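Local coordinates for protein probable transcriptional regulator (Pseudomonas aeruginosa, PDB 2ESN) that is probably a LysR-family transcriptional regulator, combining a helix-turn-helix DNA-binding region with a domain of the substrate-binding family that probably senses a small-molecule effector, at residues C[99-104]-C[150-155]; C[105-110]-C[132-137]. One frame throughout, in Å; residues are numbered along the deposited sequence.

Contact 1: C[99-104]-C[150-155]; sequences SQRTFV and RIDFAL
Two groups grip Asp-152 OD1: Arg-101 NH2 forms a salt bridge to it at 3.1 Å, and His-294 NE2 of the helix 293-303 hydrogen-bonds to it. The carboxylate lies just before strand 153-157, where its pairing with the parallel strand 102-107 begins, in the periplasmic-binding-protein-like fold of the LysR substrate-binding domain. Guanidinium and carboxylate meet tip to tip, their planes 65° apart, with the acid at the edge of the guanidinium. To get there, the arginine tucks CG between its backbone N and carbonyl carbon (chi1 70°) and bends again at chi3, which sets its NE over one face of the Phe-103 ring, toward the rim.

The other oxygen, Asp-152 OD2, takes the N-H of Val-104 through its anti lone pair, at 2.9 Å and 157°. Aspartate suits this position because its short side chain, with CG beside its own backbone N, accepts the N-H that a backbone carbonyl would receive in a regular parallel ladder. Regular pairing starts one residue later: Phe-153 N donates to Val-104 O at 3.2 Å, nearly along the C=O axis, while a weak bond from Asp-152 N reaches the same oxygen. With three partners, the buried carboxylate is probably kept ionised.

Apolar groups fill the rest. The side chains of Phe-103 and Phe-153 run alongside each other in the same direction, CD2 of Phe-103 meeting CE1 of Phe-153 at 4.0 Å at the latter's edge; His-294 stacks on Phe-153, and Met-297 touches both phenylalanines. Branched Val-104 and Ile-151 cross at about a right angle, CG1 to CG1 4.0 Å. Upstream, an ST turn shapes the chain before the strand, Ser-99 OG accepting an almost straight bond from Arg-101 N at 3.2 Å.

Contact 2: C[105-110]-C[132-137]; sequences FAATDY and LRLVNA
The beta-alpha-beta unit made of strand 102-107, helix 109-126 and strand 131-136 brings its two strands together here as parallel neighbours, twisted by 41°. Phe-105 N gives its hydrogen to Arg-133 O at 2.7 Å, Phe-105 O receives Val-135 N at 2.9 Å, and Ala-107 N reaches Val-135 O at 3.0 Å. All three donors approach nearly along the C=O axis, and Leu-134 CA adds a CA-H...O contact to Phe-105 O.

On the face shared by Phe-105 and Leu-134, the phenylalanine ring crosses Leu-132 obliquely, CE2 meeting Leu-132 CD2 at 3.6 Å. Leu-134 touches Ala-112 of helix 109-126, and its CD2 lies 3.7 Å from Ala-107 CB, a methyl small enough to fit there. The other face is carried by Ala-106 and Val-135, with the methyls of Ala-106 and Ala-137 touching at 3.9 Å.

Past Ala-107 a water donates to its carbonyl oxygen and weakly accepts from Ala-137 N, and Asn-136 N bonds to Asn-210 OD1 of the second subunit. The direct hydrogen bonds between the two strands are thus all backbone to backbone and set the register, while Leu-132 and Leu-134 pack against helix 109-126 and Phe-105 lies alongside on the same face.

How the contacts relate
Contacts 1 and 2 hold opposite edges of strand 102-107: 153-157 pairs along one and 131-136 along the other, so the three strands run parallel in one sheet. Both are partly buried, but contact 1 adds a salt bridge and a carboxylate-to-backbone bond to its backbone pairing and apolar packing and involves no other subunit, whereas in contact 2 the direct bonds between the strands are all backbone, and the second subunit adjoins it, its strand extending the sheet beyond Leu-132 and Arg-133. The ladders interlock through probable hydrogen bonds from Arg-133 N to Phe-103 O and from Ala-106 N to Phe-153 O. Phe-105 packs on Phe-153 and Leu-155, joining the two hydrophobic patches.

Contact 1: C[99-104]-C[150-155]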
ATOM      1  N   SER C  99      31.384 -13.658   5.227  1.00 40.98           N
ATOM      2  CA  SER C  99      29.973 -13.232   5.087  1.00 42.23           C
ATOM      3  C   SER C  99      29.440 -13.328   3.700  1.00 42.50           C
ATOM      4  O   SER C  99      30.167 -13.127   2.703  1.00 40.34           O
ATOM      5  CB  SER C  99      29.760 -11.789   5.568  1.00 42.81           C
ATOM      6  OG  SER C  99      28.413 -11.371   5.398  1.00 40.88           O
ATOM      7  N   GLN C 100      28.145 -13.632   3.649  1.00 42.14           N
ATOM      8  CA  GLN C 100      27.431 -13.850   2.380  1.00 43.87           C
ATOM      9  C   GLN C 100      26.240 -12.902   2.283  1.00 42.13           C
ATOM     10  O   GLN C 100      25.371 -13.074   1.429  1.00 40.51           O
ATOM     11  CB  GLN C 100      26.905 -15.275   2.254  1.00 44.38           C
ATOM     12  CG  GLN C 100      27.954 -16.381   2.331  1.00 51.55           C
ATOM     13  CD  GLN C 100      28.927 -16.345   1.162  1.00 54.26           C
ATOM     14  OE1 GLN C 100      28.470 -16.448   0.009  1.00 55.85           O
ATOM     15  NE2 GLN C 100      30.152 -16.227   1.405  1.00 53.23           N
ATOM     16  N   ARG C 101      26.200 -11.923   3.179  1.00 42.13           N
ATOM     17  CA  ARG C 101      25.074 -11.020   3.172  1.00 41.92           C
ATOM     18  C   ARG C 101      25.010 -10.035   2.002  1.00 41.13           C
ATOM     19  O   ARG C 101      26.017  -9.799   1.281  1.00 39.36           O
ATOM     20  CB  ARG C 101      24.867 -10.339   4.502  1.00 44.10           C
ATOM     21  CG  ARG C 101      25.837  -9.373   4.904  1.00 47.35           C
ATOM     22  CD  ARG C 101      25.329  -8.811   6.197  1.00 51.48           C
ATOM     23  NE  ARG C 101      24.331  -7.785   5.907  1.00 54.77           N
ATOM     24  CZ  ARG C 101      23.316  -7.470   6.692  1.00 52.54           C
ATOM     25  NH1 ARG C 101      23.128  -8.142   7.830  1.00 51.52           N
ATOM     26  NH2 ARG C 101      22.481  -6.513   6.296  1.00 51.70           N
ATOM     27  N   THR C 102      23.797  -9.538   1.791  1.00 39.51           N
ATOM     28  CA  THR C 102      23.462  -8.567   0.762  1.00 39.33           C
ATOM     29  C   THR C 102      23.139  -7.316   1.547  1.00 39.32           C
ATOM     30  O   THR C 102      22.321  -7.350   2.458  1.00 39.41           O
ATOM     31  CB  THR C 102      22.278  -9.054  -0.070  1.00 38.24           C
ATOM     32  OG1 THR C 102      22.629 -10.299  -0.665  1.00 40.94           O
ATOM     33  CG2 THR C 102      21.871  -8.098  -1.220  1.00 40.89           C
ATOM     34  N   PHE C 103      23.890  -6.242   1.271  1.00 37.98           N
ATOM     35  CA  PHE C 103      23.578  -4.895   1.686  1.00 37.09           C
ATOM     36  C   PHE C 103      22.683  -4.201   0.657  1.00 36.94           C
ATOM     37  O   PHE C 103      22.944  -4.279  -0.559  1.00 35.72           O
ATOM     38  CB  PHE C 103      24.860  -4.102   1.953  1.00 35.64           C
ATOM     39  CG  PHE C 103      25.639  -4.631   3.110  1.00 33.50           C
ATOM     40  CD1 PHE C 103      26.505  -5.723   2.950  1.00 28.33           C
ATOM     41  CD2 PHE C 103      25.482  -4.069   4.359  1.00 31.60           C
ATOM     42  CE1 PHE C 103      27.196  -6.274   4.012  1.00 29.51           C
ATOM     43  CE2 PHE C 103      26.164  -4.561   5.433  1.00 30.91           C
ATOM     44  CZ  PHE C 103      27.068  -5.646   5.272  1.00 33.44           C
ATOM     45  N   VAL C 104      21.616  -3.564   1.147  1.00 36.09           N
ATOM     46  CA  VAL C 104      20.605  -2.928   0.264  1.00 35.84           C
ATOM     47  C   VAL C 104      20.721  -1.426   0.452  1.00 35.85           C
ATOM     48  O   VAL C 104      20.657  -0.942   1.573  1.00 35.91           O
ATOM     49  CB  VAL C 104      19.145  -3.399   0.527  1.00 37.30           C
ATOM     50  CG1 VAL C 104      18.108  -2.675  -0.440  1.00 34.97           C
ATOM     51  CG2 VAL C 104      19.029  -4.926   0.413  1.00 34.47           C
ATOM     52  N   ARG C 150      14.364  -3.010   5.621  1.00 56.81           N
ATOM     53  CA  ARG C 150      14.149  -3.407   4.202  1.00 56.05           C
ATOM     54  C   ARG C 150      15.275  -2.801   3.338  1.00 52.96           C
ATOM     55  O   ARG C 150      15.618  -3.344   2.288  1.00 53.35           O
ATOM     56  CB  ARG C 150      12.812  -2.877   3.682  1.00 56.02           C
ATOM     57  CG  ARG C 150      11.930  -3.833   2.813  1.00 58.73           C
ATOM     58  CD  ARG C 150      10.618  -3.077   2.444  1.00 58.93           C
ATOM     59  NE  ARG C 150      10.445  -1.960   3.389  1.00 67.10           N
ATOM     60  CZ  ARG C 150       9.355  -1.677   4.116  1.00 68.37           C
ATOM     61  NH1 ARG C 150       9.379  -0.642   4.966  1.00 63.12           N
ATOM     62  NH2 ARG C 150       8.240  -2.404   3.976  1.00 68.61           N
ATOM     63  N   ILE C 151      15.812  -1.677   3.806  1.00 49.23           N
ATOM     64  CA  ILE C 151      16.946  -0.992   3.219  1.00 46.85           C
ATOM     65  C   ILE C 151      17.914  -0.757   4.390  1.00 44.63           C
ATOM     66  O   ILE C 151      17.524  -0.225   5.440  1.00 43.66           O
ATOM     67  CB  ILE C 151      16.487   0.372   2.618  1.00 46.54           C
ATOM     68  CG1 ILE C 151      15.813   0.187   1.262  1.00 47.96           C
ATOM     69  CG2 ILE C 151      17.594   1.351   2.488  1.00 46.67           C
ATOM     70  CD1 ILE C 151      14.926   1.416   0.835  1.00 48.16           C
ATOM     71  N   ASP C 152      19.163  -1.157   4.196  1.00 40.67           N
ATOM     72  CA  ASP C 152      20.226  -0.960   5.171  1.00 39.91           C
ATOM     73  C   ASP C 152      20.634   0.498   5.200  1.00 39.42           C
ATOM     74  O   ASP C 152      20.796   1.067   6.255  1.00 39.74           O
ATOM     75  CB  ASP C 152      21.433  -1.893   4.840  1.00 39.74           C
ATOM     76  CG  ASP C 152      21.070  -3.391   4.916  1.00 39.80           C
ATOM     77  OD1 ASP C 152      20.871  -3.896   6.014  1.00 43.61           O
ATOM     78  OD2 ASP C 152      20.955  -4.087   3.892  1.00 39.16           O
ATOM     79  N   PHE C 153      20.784   1.107   4.024  1.00 38.58           N
ATOM     80  CA  PHE C 153      21.372   2.431   3.917  1.00 38.89           C
ATOM     81  C   PHE C 153      20.770   3.249   2.765  1.00 37.84           C
ATOM     82  O   PHE C 153      20.228   2.700   1.838  1.00 37.60           O
ATOM     83  CB  PHE C 153      22.878   2.323   3.600  1.00 39.79           C
ATOM     84  CG  PHE C 153      23.704   1.673   4.661  1.00 37.98           C
ATOM     85  CD1 PHE C 153      24.103   0.352   4.514  1.00 39.18           C
ATOM     86  CD2 PHE C 153      24.128   2.388   5.761  1.00 35.64           C
ATOM     87  CE1 PHE C 153      24.915  -0.266   5.480  1.00 40.45           C
ATOM     88  CE2 PHE C 153      24.894   1.770   6.775  1.00 39.92           C
ATOM     89  CZ  PHE C 153      25.316   0.464   6.628  1.00 39.64           C
ATOM     90  N   ALA C 154      20.962   4.559   2.806  1.00 38.20           N
ATOM     91  CA  ALA C 154      20.540   5.416   1.712  1.00 39.40           C
ATOM     92  C   ALA C 154      21.683   6.333   1.400  1.00 40.27           C
ATOM     93  O   ALA C 154      22.499   6.628   2.272  1.00 40.20           O
ATOM     94  CB  ALA C 154      19.270   6.190   2.076  1.00 39.67           C
ATOM     95  N   LEU C 155      21.773   6.763   0.145  1.00 40.57           N
ATOM     96  CA  LEU C 155      22.871   7.638  -0.286  1.00 40.71           C
ATOM     97  C   LEU C 155      22.301   8.948  -0.819  1.00 41.24           C
ATOM     98  O   LEU C 155      21.228   8.950  -1.414  1.00 39.56           O
ATOM     99  CB  LEU C 155      23.663   6.967  -1.436  1.00 39.73           C
ATOM    100  CG  LEU C 155      24.226   5.557  -1.213  1.00 38.36           C
ATOM    101  CD1 LEU C 155      24.970   5.025  -2.469  1.00 34.18           C
ATOM    102  CD2 LEU C 155      25.205   5.583  -0.017  1.00 39.85           C
TER

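Contact 2: C[105-110]-C[132-137]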
ATOM      1  N   PHE C 105      21.019  -0.721  -0.641  1.00 34.40           N
ATOM      2  CA  PHE C 105      21.177   0.719  -0.587  1.00 34.59           C
ATOM      3  C   PHE C 105      20.116   1.347  -1.489  1.00 34.79           C
ATOM      4  O   PHE C 105      19.790   0.793  -2.523  1.00 36.52           O
ATOM      5  CB  PHE C 105      22.561   1.179  -1.142  1.00 33.87           C
ATOM      6  CG  PHE C 105      23.745   0.875  -0.263  1.00 30.80           C
ATOM      7  CD1 PHE C 105      24.418   1.901   0.354  1.00 32.66           C
ATOM      8  CD2 PHE C 105      24.243  -0.418  -0.148  1.00 32.54           C
ATOM      9  CE1 PHE C 105      25.576   1.654   1.149  1.00 32.85           C
ATOM     10  CE2 PHE C 105      25.444  -0.683   0.601  1.00 28.15           C
ATOM     11  CZ  PHE C 105      26.072   0.371   1.268  1.00 30.45           C
ATOM     12  N   ALA C 106      19.613   2.505  -1.063  1.00 35.08           N
ATOM     13  CA  ALA C 106      18.698   3.352  -1.805  1.00 34.90           C
ATOM     14  C   ALA C 106      19.636   4.309  -2.412  1.00 34.94           C
ATOM     15  O   ALA C 106      20.540   4.811  -1.746  1.00 32.19           O
ATOM     16  CB  ALA C 106      17.801   4.125  -0.866  1.00 35.13           C
ATOM     17  N   ALA C 107      19.462   4.574  -3.693  1.00 35.94           N
ATOM     18  CA  ALA C 107      20.591   5.243  -4.408  1.00 35.80           C
ATOM     19  C   ALA C 107      20.082   5.941  -5.622  1.00 35.71           C
ATOM     20  O   ALA C 107      18.888   5.761  -5.982  1.00 34.17           O
ATOM     21  CB  ALA C 107      21.629   4.202  -4.819  1.00 35.29           C
ATOM     22  N   THR C 108      20.964   6.737  -6.241  1.00 34.19           N
ATOM     23  CA  THR C 108      20.661   7.251  -7.568  1.00 33.33           C
ATOM     24  C   THR C 108      21.715   6.725  -8.587  1.00 33.06           C
ATOM     25  O   THR C 108      22.662   6.074  -8.177  1.00 31.01           O
ATOM     26  CB  THR C 108      20.665   8.779  -7.566  1.00 32.07           C
ATOM     27  OG1 THR C 108      21.942   9.240  -7.142  1.00 32.18           O
ATOM     28  CG2 THR C 108      19.571   9.318  -6.635  1.00 31.52           C
ATOM     29  N   ASP C 109      21.570   7.032  -9.884  1.00 32.55           N
ATOM     30  CA  ASP C 109      22.648   6.711 -10.795  1.00 32.73           C
ATOM     31  C   ASP C 109      23.927   7.450 -10.364  1.00 32.55           C
ATOM     32  O   ASP C 109      24.986   6.882 -10.388  1.00 33.97           O
ATOM     33  CB  ASP C 109      22.257   6.946 -12.264  1.00 34.56           C
ATOM     34  CG  ASP C 109      22.557   8.347 -12.730  1.00 35.79           C
ATOM     35  OD1 ASP C 109      22.237   9.290 -11.964  1.00 35.11           O
ATOM     36  OD2 ASP C 109      23.156   8.479 -13.818  1.00 33.39           O
ATOM     37  N   TYR C 110      23.840   8.685  -9.905  1.00 32.37           N
ATOM     38  CA  TYR C 110      25.067   9.378  -9.522  1.00 31.28           C
ATOM     39  C   TYR C 110      25.779   8.735  -8.344  1.00 30.29           C
ATOM     40  O   TYR C 110      26.969   8.563  -8.379  1.00 30.28           O
ATOM     41  CB  TYR C 110      24.884  10.893  -9.304  1.00 31.32           C
ATOM     42  CG  TYR C 110      26.169  11.498  -8.856  1.00 30.67           C
ATOM     43  CD1 TYR C 110      27.289  11.379  -9.624  1.00 31.00           C
ATOM     44  CD2 TYR C 110      26.270  12.185  -7.654  1.00 35.82           C
ATOM     45  CE1 TYR C 110      28.517  11.902  -9.247  1.00 28.94           C
ATOM     46  CE2 TYR C 110      27.500  12.726  -7.264  1.00 33.01           C
ATOM     47  CZ  TYR C 110      28.622  12.539  -8.063  1.00 31.24           C
ATOM     48  OH  TYR C 110      29.892  12.992  -7.694  1.00 35.91           O
ATOM     49  N   LEU C 132      25.884  -6.566  -2.968  1.00 33.72           N
ATOM     50  CA  LEU C 132      25.156  -5.280  -2.820  1.00 33.82           C
ATOM     51  C   LEU C 132      23.957  -5.229  -3.727  1.00 33.80           C
ATOM     52  O   LEU C 132      23.981  -5.768  -4.856  1.00 33.72           O
ATOM     53  CB  LEU C 132      26.065  -4.057  -3.056  1.00 33.41           C
ATOM     54  CG  LEU C 132      26.705  -3.416  -1.829  1.00 33.58           C
ATOM     55  CD1 LEU C 132      27.778  -4.293  -1.198  1.00 32.81           C
ATOM     56  CD2 LEU C 132      27.304  -2.041  -2.143  1.00 35.02           C
ATOM     57  N   ARG C 133      22.881  -4.657  -3.193  1.00 34.10           N
ATOM     58  CA  ARG C 133      21.633  -4.417  -3.971  1.00 37.15           C
ATOM     59  C   ARG C 133      21.270  -2.916  -3.899  1.00 37.24           C
ATOM     60  O   ARG C 133      21.077  -2.326  -2.809  1.00 37.47           O
ATOM     61  CB  ARG C 133      20.492  -5.276  -3.466  1.00 36.59           C
ATOM     62  CG  ARG C 133      19.405  -5.520  -4.490  1.00 38.30           C
ATOM     63  CD  ARG C 133      18.110  -5.173  -3.869  1.00 46.59           C
ATOM     64  NE  ARG C 133      16.974  -5.948  -4.349  1.00 51.25           N
ATOM     65  CZ  ARG C 133      16.374  -5.869  -5.532  1.00 56.33           C
ATOM     66  NH1 ARG C 133      16.791  -5.056  -6.525  1.00 58.05           N
ATOM     67  NH2 ARG C 133      15.327  -6.675  -5.736  1.00 61.29           N
ATOM     68  N   LEU C 134      21.287  -2.272  -5.051  1.00 36.92           N
ATOM     69  CA  LEU C 134      20.932  -0.828  -5.082  1.00 37.20           C
ATOM     70  C   LEU C 134      19.567  -0.680  -5.712  1.00 36.84           C
ATOM     71  O   LEU C 134      19.312  -1.315  -6.680  1.00 37.74           O
ATOM     72  CB  LEU C 134      21.922   0.002  -5.858  1.00 34.40           C
ATOM     73  CG  LEU C 134      23.056   0.574  -5.051  1.00 37.32           C
ATOM     74  CD1 LEU C 134      23.914  -0.574  -4.520  1.00 31.52           C
ATOM     75  CD2 LEU C 134      23.806   1.520  -6.018  1.00 34.57           C
ATOM     76  N   VAL C 135      18.707   0.139  -5.116  1.00 38.66           N
ATOM     77  CA  VAL C 135      17.328   0.287  -5.570  1.00 38.94           C
ATOM     78  C   VAL C 135      17.053   1.752  -5.819  1.00 40.07           C
ATOM     79  O   VAL C 135      17.623   2.634  -5.138  1.00 39.78           O
ATOM     80  CB  VAL C 135      16.284  -0.311  -4.520  1.00 39.74           C
ATOM     81  CG1 VAL C 135      16.518  -1.794  -4.321  1.00 39.78           C
ATOM     82  CG2 VAL C 135      16.326   0.406  -3.159  1.00 36.64           C
ATOM     83  N   ASN C 136      16.196   2.034  -6.800  1.00 42.23           N
ATOM     84  CA  ASN C 136      15.680   3.406  -6.985  1.00 44.55           C
ATOM     85  C   ASN C 136      14.578   3.596  -5.949  1.00 45.58           C
ATOM     86  O   ASN C 136      13.557   2.952  -6.036  1.00 46.68           O
ATOM     87  CB  ASN C 136      15.015   3.580  -8.378  1.00 45.81           C
ATOM     88  CG  ASN C 136      16.028   3.654  -9.533  1.00 47.04           C
ATOM     89  OD1 ASN C 136      17.153   4.194  -9.401  1.00 50.00           O
ATOM     90  ND2 ASN C 136      15.617   3.107 -10.688  1.00 50.12           N
ATOM     91  N   ALA C 137      14.797   4.401  -4.936  1.00 46.58           N
ATOM     92  CA  ALA C 137      13.744   4.647  -3.979  1.00 48.61           C
ATOM     93  C   ALA C 137      12.900   5.879  -4.383  1.00 49.99           C
ATOM     94  O   ALA C 137      13.403   6.790  -5.082  1.00 48.94           O
ATOM     95  CB  ALA C 137      14.356   4.873  -2.604  1.00 49.29           C
TER
HETATM   96  O   HOH W   1      16.957   6.847  -3.770  1.00 46.52           O